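Local atomic coordinates of ureidoglycolate hydrolase (Arabidopsis thaliana, PDB entry 4PXE), a protein that hydrolyses (S)-ureidoglycolate to glyoxylate, ammonium and carbon dioxide with two manganese ions per subunit, completing plant purine breakdown without releasing urea. Residues A[253-267]-A[321-334]. Residues are numbered along the deposited sequence; the frame is centred on the assembly and turned at random.
Sequences RNDAGLAAAELALAV and IQESANTIAKKRKV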
loop_
_atom_site.group_PDB
_atom_site.type_symbol
_atom_site.label_atom_id
_atom_site.label_comp_id
_atom_site.label_asym_id
_atom_site.label_seq_id
_atom_site.Cartn_x
_atom_site.Cartn_y
_atom_site.Cartn_z
ATOM N N ARG A 253 19.919 -8.518 9.533
ATOM C CA ARG A 253 18.798 -8.192 8.657
ATOM C C ARG A 253 19.083 -8.401 7.175
ATOM O O ARG A 253 20.238 -8.433 6.744
ATOM C CB ARG A 253 18.377 -6.739 8.890
ATOM C CG ARG A 253 17.906 -6.502 10.314
ATOM C CD ARG A 253 17.438 -5.073 10.517
ATOM N NE ARG A 253 16.871 -4.914 11.850
ATOM C CZ ARG A 253 15.975 -3.994 12.187
ATOM N NH1 ARG A 253 15.517 -3.143 11.279
ATOM N NH2 ARG A 253 15.518 -3.949 13.439
ATOM N N ASN A 254 18.002 -8.558 6.419
ATOM C CA ASN A 254 18.033 -8.495 4.964
ATOM C C ASN A 254 16.736 -7.815 4.521
ATOM O O ASN A 254 15.780 -8.444 4.064
ATOM C CB ASN A 254 18.330 -9.868 4.307
ATOM C CG ASN A 254 17.275 -10.933 4.581
ATOM O OD1 ASN A 254 16.539 -10.885 5.573
ATOM N ND2 ASN A 254 17.207 -11.912 3.694
ATOM N N ASP A 255 16.733 -6.500 4.731
ATOM C CA ASP A 255 15.534 -5.665 4.669
ATOM C C ASP A 255 15.115 -5.422 3.219
ATOM O O ASP A 255 15.808 -4.720 2.480
ATOM C CB ASP A 255 15.838 -4.341 5.390
ATOM C CG ASP A 255 14.614 -3.450 5.583
ATOM O OD1 ASP A 255 13.752 -3.359 4.686
ATOM O OD2 ASP A 255 14.538 -2.807 6.653
ATOM N N ALA A 256 13.983 -5.997 2.822
ATOM C CA ALA A 256 13.513 -5.890 1.441
ATOM C C ALA A 256 13.105 -4.467 1.088
ATOM O O ALA A 256 13.118 -4.087 -0.082
ATOM C CB ALA A 256 12.359 -6.854 1.192
ATOM N N GLY A 257 12.732 -3.686 2.093
ATOM C CA GLY A 257 12.350 -2.303 1.857
ATOM C C GLY A 257 13.556 -1.470 1.469
ATOM O O GLY A 257 13.468 -0.612 0.581
ATOM N N LEU A 258 14.689 -1.716 2.111
ATOM C CA LEU A 258 15.906 -0.984 1.788
ATOM C C LEU A 258 16.444 -1.393 0.418
ATOM O O LEU A 258 16.949 -0.538 -0.315
ATOM C CB LEU A 258 16.943 -1.136 2.892
ATOM C CG LEU A 258 16.520 -0.474 4.200
ATOM C CD1 LEU A 258 17.606 -0.626 5.243
ATOM C CD2 LEU A 258 16.173 1.011 3.986
ATOM N N ALA A 259 16.290 -2.664 0.045
ATOM C CA ALA A 259 16.623 -3.081 -1.316
ATOM C C ALA A 259 15.787 -2.307 -2.327
ATOM O O ALA A 259 16.301 -1.853 -3.352
ATOM C CB ALA A 259 16.419 -4.579 -1.497
ATOM N N ALA A 260 14.501 -2.142 -2.037
ATOM C CA ALA A 260 13.602 -1.428 -2.934
ATOM C C ALA A 260 13.987 0.039 -3.029
ATOM O O ALA A 260 13.982 0.618 -4.125
ATOM C CB ALA A 260 12.165 -1.576 -2.465
ATOM N N ALA A 261 14.330 0.640 -1.894
ATOM C CA ALA A 261 14.747 2.045 -1.874
ATOM C C ALA A 261 15.990 2.250 -2.735
ATOM O O ALA A 261 16.073 3.208 -3.525
ATOM C CB ALA A 261 15.005 2.498 -0.445
ATOM N N GLU A 262 16.943 1.337 -2.605
ATOM C CA GLU A 262 18.168 1.409 -3.390
ATOM C C GLU A 262 17.892 1.230 -4.870
ATOM O O GLU A 262 18.512 1.910 -5.702
ATOM C CB GLU A 262 19.194 0.385 -2.891
ATOM C CG GLU A 262 19.723 0.764 -1.530
ATOM C CD GLU A 262 20.589 -0.295 -0.873
ATOM O OE1 GLU A 262 20.330 -1.500 -1.071
ATOM O OE2 GLU A 262 21.517 0.096 -0.137
ATOM N N LEU A 263 16.965 0.338 -5.216
ATOM C CA LEU A 263 16.650 0.134 -6.630
ATOM C C LEU A 263 15.973 1.363 -7.217
ATOM O O LEU A 263 16.282 1.749 -8.342
ATOM C CB LEU A 263 15.815 -1.128 -6.873
ATOM C CG LEU A 263 15.602 -1.489 -8.352
ATOM C CD1 LEU A 263 16.932 -1.664 -9.115
ATOM C CD2 LEU A 263 14.729 -2.718 -8.503
ATOM N N ALA A 264 15.076 1.992 -6.465
ATOM C CA ALA A 264 14.401 3.192 -6.977
ATOM C C ALA A 264 15.414 4.284 -7.274
ATOM O O ALA A 264 15.299 4.980 -8.292
ATOM C CB ALA A 264 13.361 3.684 -5.979
ATOM N N LEU A 265 16.402 4.449 -6.398
ATOM C CA LEU A 265 17.444 5.446 -6.610
ATOM C C LEU A 265 18.351 5.052 -7.782
ATOM O O LEU A 265 18.844 5.924 -8.516
ATOM C CB LEU A 265 18.243 5.682 -5.322
ATOM C CG LEU A 265 17.402 6.427 -4.279
ATOM C CD1 LEU A 265 17.919 6.209 -2.859
ATOM C CD2 LEU A 265 17.329 7.915 -4.597
ATOM N N ALA A 266 18.547 3.754 -7.993
ATOM C CA ALA A 266 19.333 3.302 -9.148
ATOM C C ALA A 266 18.623 3.590 -10.467
ATOM O O ALA A 266 19.268 3.937 -11.459
ATOM C CB ALA A 266 19.691 1.810 -9.044
ATOM N N VAL A 267 17.300 3.440 -10.486
ATOM C CA VAL A 267 16.520 3.777 -11.677
ATOM C C VAL A 267 16.801 5.222 -12.078
ATOM O O VAL A 267 17.145 5.492 -13.231
ATOM C CB VAL A 267 15.007 3.571 -11.450
ATOM C CG1 VAL A 267 14.210 4.181 -12.595
ATOM C CG2 VAL A 267 14.679 2.086 -11.300
ATOM N N ILE A 321 19.174 -1.380 -15.073
ATOM C CA ILE A 321 18.275 -1.615 -13.944
ATOM C C ILE A 321 18.329 -3.084 -13.503
ATOM O O ILE A 321 18.368 -3.376 -12.303
ATOM C CB ILE A 321 16.832 -1.184 -14.261
ATOM C CG1 ILE A 321 16.765 0.344 -14.372
ATOM C CG2 ILE A 321 15.863 -1.683 -13.176
ATOM C CD1 ILE A 321 15.478 0.861 -14.982
ATOM N N GLN A 322 18.361 -4.006 -14.464
ATOM C CA GLN A 322 18.448 -5.424 -14.119
ATOM C C GLN A 322 19.769 -5.752 -13.435
ATOM O O GLN A 322 19.801 -6.508 -12.455
ATOM C CB GLN A 322 18.238 -6.324 -15.336
ATOM C CG GLN A 322 18.116 -7.791 -14.943
ATOM C CD GLN A 322 17.469 -8.648 -16.010
ATOM O OE1 GLN A 322 17.157 -8.176 -17.107
ATOM N NE2 GLN A 322 17.251 -9.923 -15.688
ATOM N N GLU A 323 20.860 -5.173 -13.934
ATOM C CA GLU A 323 22.164 -5.329 -13.292
ATOM C C GLU A 323 22.142 -4.814 -11.854
ATOM O O GLU A 323 22.612 -5.491 -10.933
ATOM C CB GLU A 323 23.262 -4.637 -14.111
ATOM C CG GLU A 323 23.553 -5.345 -15.432
ATOM C CD GLU A 323 24.443 -4.546 -16.375
ATOM O OE1 GLU A 323 24.743 -3.367 -16.083
ATOM O OE2 GLU A 323 24.840 -5.106 -17.420
ATOM N N SER A 324 21.586 -3.627 -11.650
ATOM C CA SER A 324 21.484 -3.059 -10.311
ATOM C C SER A 324 20.611 -3.883 -9.373
ATOM O O SER A 324 20.942 -4.024 -8.196
ATOM C CB SER A 324 20.981 -1.612 -10.364
ATOM O OG SER A 324 22.009 -0.752 -10.827
ATOM N N ALA A 325 19.509 -4.423 -9.886
ATOM C CA ALA A 325 18.629 -5.248 -9.062
ATOM C C ALA A 325 19.395 -6.452 -8.526
ATOM O O ALA A 325 19.253 -6.824 -7.363
ATOM C CB ALA A 325 17.411 -5.692 -9.840
ATOM N N ASN A 326 20.226 -7.043 -9.375
ATOM C CA ASN A 326 21.038 -8.180 -8.954
ATOM C C ASN A 326 22.146 -7.802 -7.978
ATOM O O ASN A 326 22.383 -8.506 -6.992
ATOM C CB ASN A 326 21.595 -8.915 -10.177
ATOM C CG ASN A 326 20.567 -9.838 -10.805
ATOM O OD1 ASN A 326 20.292 -10.921 -10.287
ATOM N ND2 ASN A 326 19.996 -9.419 -11.925
ATOM N N THR A 327 22.807 -6.677 -8.218
ATOM C CA THR A 327 23.851 -6.196 -7.327
ATOM C C THR A 327 23.281 -5.871 -5.943
ATOM O O THR A 327 23.847 -6.248 -4.922
ATOM C CB THR A 327 24.544 -4.952 -7.912
ATOM O OG1 THR A 327 25.194 -5.316 -9.135
ATOM C CG2 THR A 327 25.576 -4.402 -6.946
ATOM N N ILE A 328 22.150 -5.173 -5.929
ATOM C CA ILE A 328 21.475 -4.831 -4.682
ATOM C C ILE A 328 21.015 -6.082 -3.936
ATOM O O ILE A 328 21.191 -6.174 -2.719
ATOM C CB ILE A 328 20.279 -3.893 -4.965
ATOM C CG1 ILE A 328 20.803 -2.527 -5.401
ATOM C CG2 ILE A 328 19.379 -3.753 -3.730
ATOM C CD1 ILE A 328 19.759 -1.663 -6.099
ATOM N N ALA A 329 20.439 -7.045 -4.652
ATOM C CA ALA A 329 19.988 -8.283 -4.009
ATOM C C ALA A 329 21.150 -8.999 -3.318
ATOM O O ALA A 329 21.028 -9.440 -2.172
ATOM C CB ALA A 329 19.302 -9.200 -5.003
ATOM N N LYS A 330 22.288 -9.089 -4.000
ATOM C CA LYS A 330 23.463 -9.736 -3.421
ATOM C C LYS A 330 23.992 -8.985 -2.199
ATOM O O LYS A 330 24.325 -9.601 -1.184
ATOM C CB LYS A 330 24.565 -9.890 -4.475
ATOM C CG LYS A 330 24.249 -10.909 -5.565
ATOM C CD LYS A 330 25.477 -11.164 -6.443
ATOM C CE LYS A 330 25.223 -12.237 -7.495
ATOM N NZ LYS A 330 24.363 -11.755 -8.616
ATOM N N LYS A 331 24.072 -7.660 -2.288
ATOM C CA LYS A 331 24.599 -6.854 -1.196
ATOM C C LYS A 331 23.678 -6.876 0.028
ATOM O O LYS A 331 24.141 -6.961 1.169
ATOM C CB LYS A 331 24.852 -5.413 -1.656
ATOM C CG LYS A 331 25.339 -4.514 -0.533
ATOM C CD LYS A 331 26.021 -3.264 -1.048
ATOM C CE LYS A 331 26.703 -2.524 0.093
ATOM N NZ LYS A 331 27.518 -3.455 0.932
ATOM N N ARG A 332 22.373 -6.804 -0.216
ATOM C CA ARG A 332 21.400 -6.815 0.872
ATOM C C ARG A 332 21.124 -8.216 1.396
ATOM O O ARG A 332 20.479 -8.376 2.434
ATOM C CB ARG A 332 20.089 -6.181 0.405
ATOM C CG ARG A 332 20.139 -4.666 0.317
ATOM C CD ARG A 332 19.962 -4.041 1.689
ATOM N NE ARG A 332 20.301 -2.620 1.671
ATOM C CZ ARG A 332 20.490 -1.895 2.763
ATOM N NH1 ARG A 332 20.385 -2.469 3.957
ATOM N NH2 ARG A 332 20.809 -0.617 2.664
ATOM N N LYS A 333 21.605 -9.221 0.672
ATOM C CA LYS A 333 21.372 -10.624 1.015
ATOM C C LYS A 333 19.891 -10.993 0.964
ATOM O O LYS A 333 19.392 -11.805 1.755
ATOM C CB LYS A 333 22.014 -10.977 2.365
ATOM C CG LYS A 333 23.521 -10.769 2.363
ATOM C CD LYS A 333 24.163 -11.192 3.675
ATOM C CE LYS A 333 23.930 -10.161 4.760
ATOM N NZ LYS A 333 24.787 -8.956 4.587
ATOM N N VAL A 334 19.189 -10.380 0.016
ATOM C CA VAL A 334 17.805 -10.726 -0.265
ATOM C C VAL A 334 17.720 -11.493 -1.573
ATOM O O VAL A 334 18.652 -11.463 -2.380
ATOM C CB VAL A 334 16.891 -9.473 -0.340
ATOM C CG1 VAL A 334 16.822 -8.786 1.010
ATOM C CG2 VAL A 334 17.354 -8.497 -1.430
HETATM O O HOH W 1 21.390 -6.377 4.610
HETATM O O HOH W 2 19.168 -4.945 5.226
#
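Arg332 lays one face of its guanidinium over Leu258, whose CB sits 3.6 Å above the centre of the plane, while its edge is turned to Glu262. The grip is side-on: NE donates to Glu262 OE1 and NH2 to Glu262 OE2, each at 3.0 Å, nearly within the guanidinium plane but well above that of the carboxylate, the two planes lying 52° apart. A bend at chi2 (-80°) brings the guanidinium against Leu258 and Glu262, and NH1 reaches a water that also accepts from Asp255 N. Because NH2 also bridges to Glu268 of the second subunit, a leucine at Arg332 would probably leave both glutamates without their shared positive mate and weaken this link across the dimer.

Deeper in, roughly antiparallel helix segments 256-267 and 321-332 run 9.7 Å apart at their axes' closest approach, with Ala259, Ala266 and Ala325 offering small side chains. Leu263, its CG anti to the backbone N (chi1 -173°), sends CD1 as a knob into the hole formed by Ile321, Ser324, Ala325 and Ile328. Branched Ile328 fills two places at once: CG2 lies 3.8 Å from Ala259 CB, and CD1 presses against the Leu263 backbone. Val267 CG2 meets Ile321 CD1.

At the other end Lys333, with positive phi, closes a Schellman motif, and its carbonyl O takes a nearly straight bond from Asn254 ND2 (2.9 Å). Asparagine fits because its OD1 also accepts from Asn241 N; Asp255 N-caps the facing helix through OD1. Val334, being branched, tucks CG1 against Asn254 O and CG2 against Ala259.

Both helices belong to the dimerization region, packed on its strands: Ala259 and Val334 rest on Phe238, Leu263 on Val236 and Ile321 on Leu234 of strand 222-239, while Ala325 covers Leu336 and Phe339 of strand 335-344.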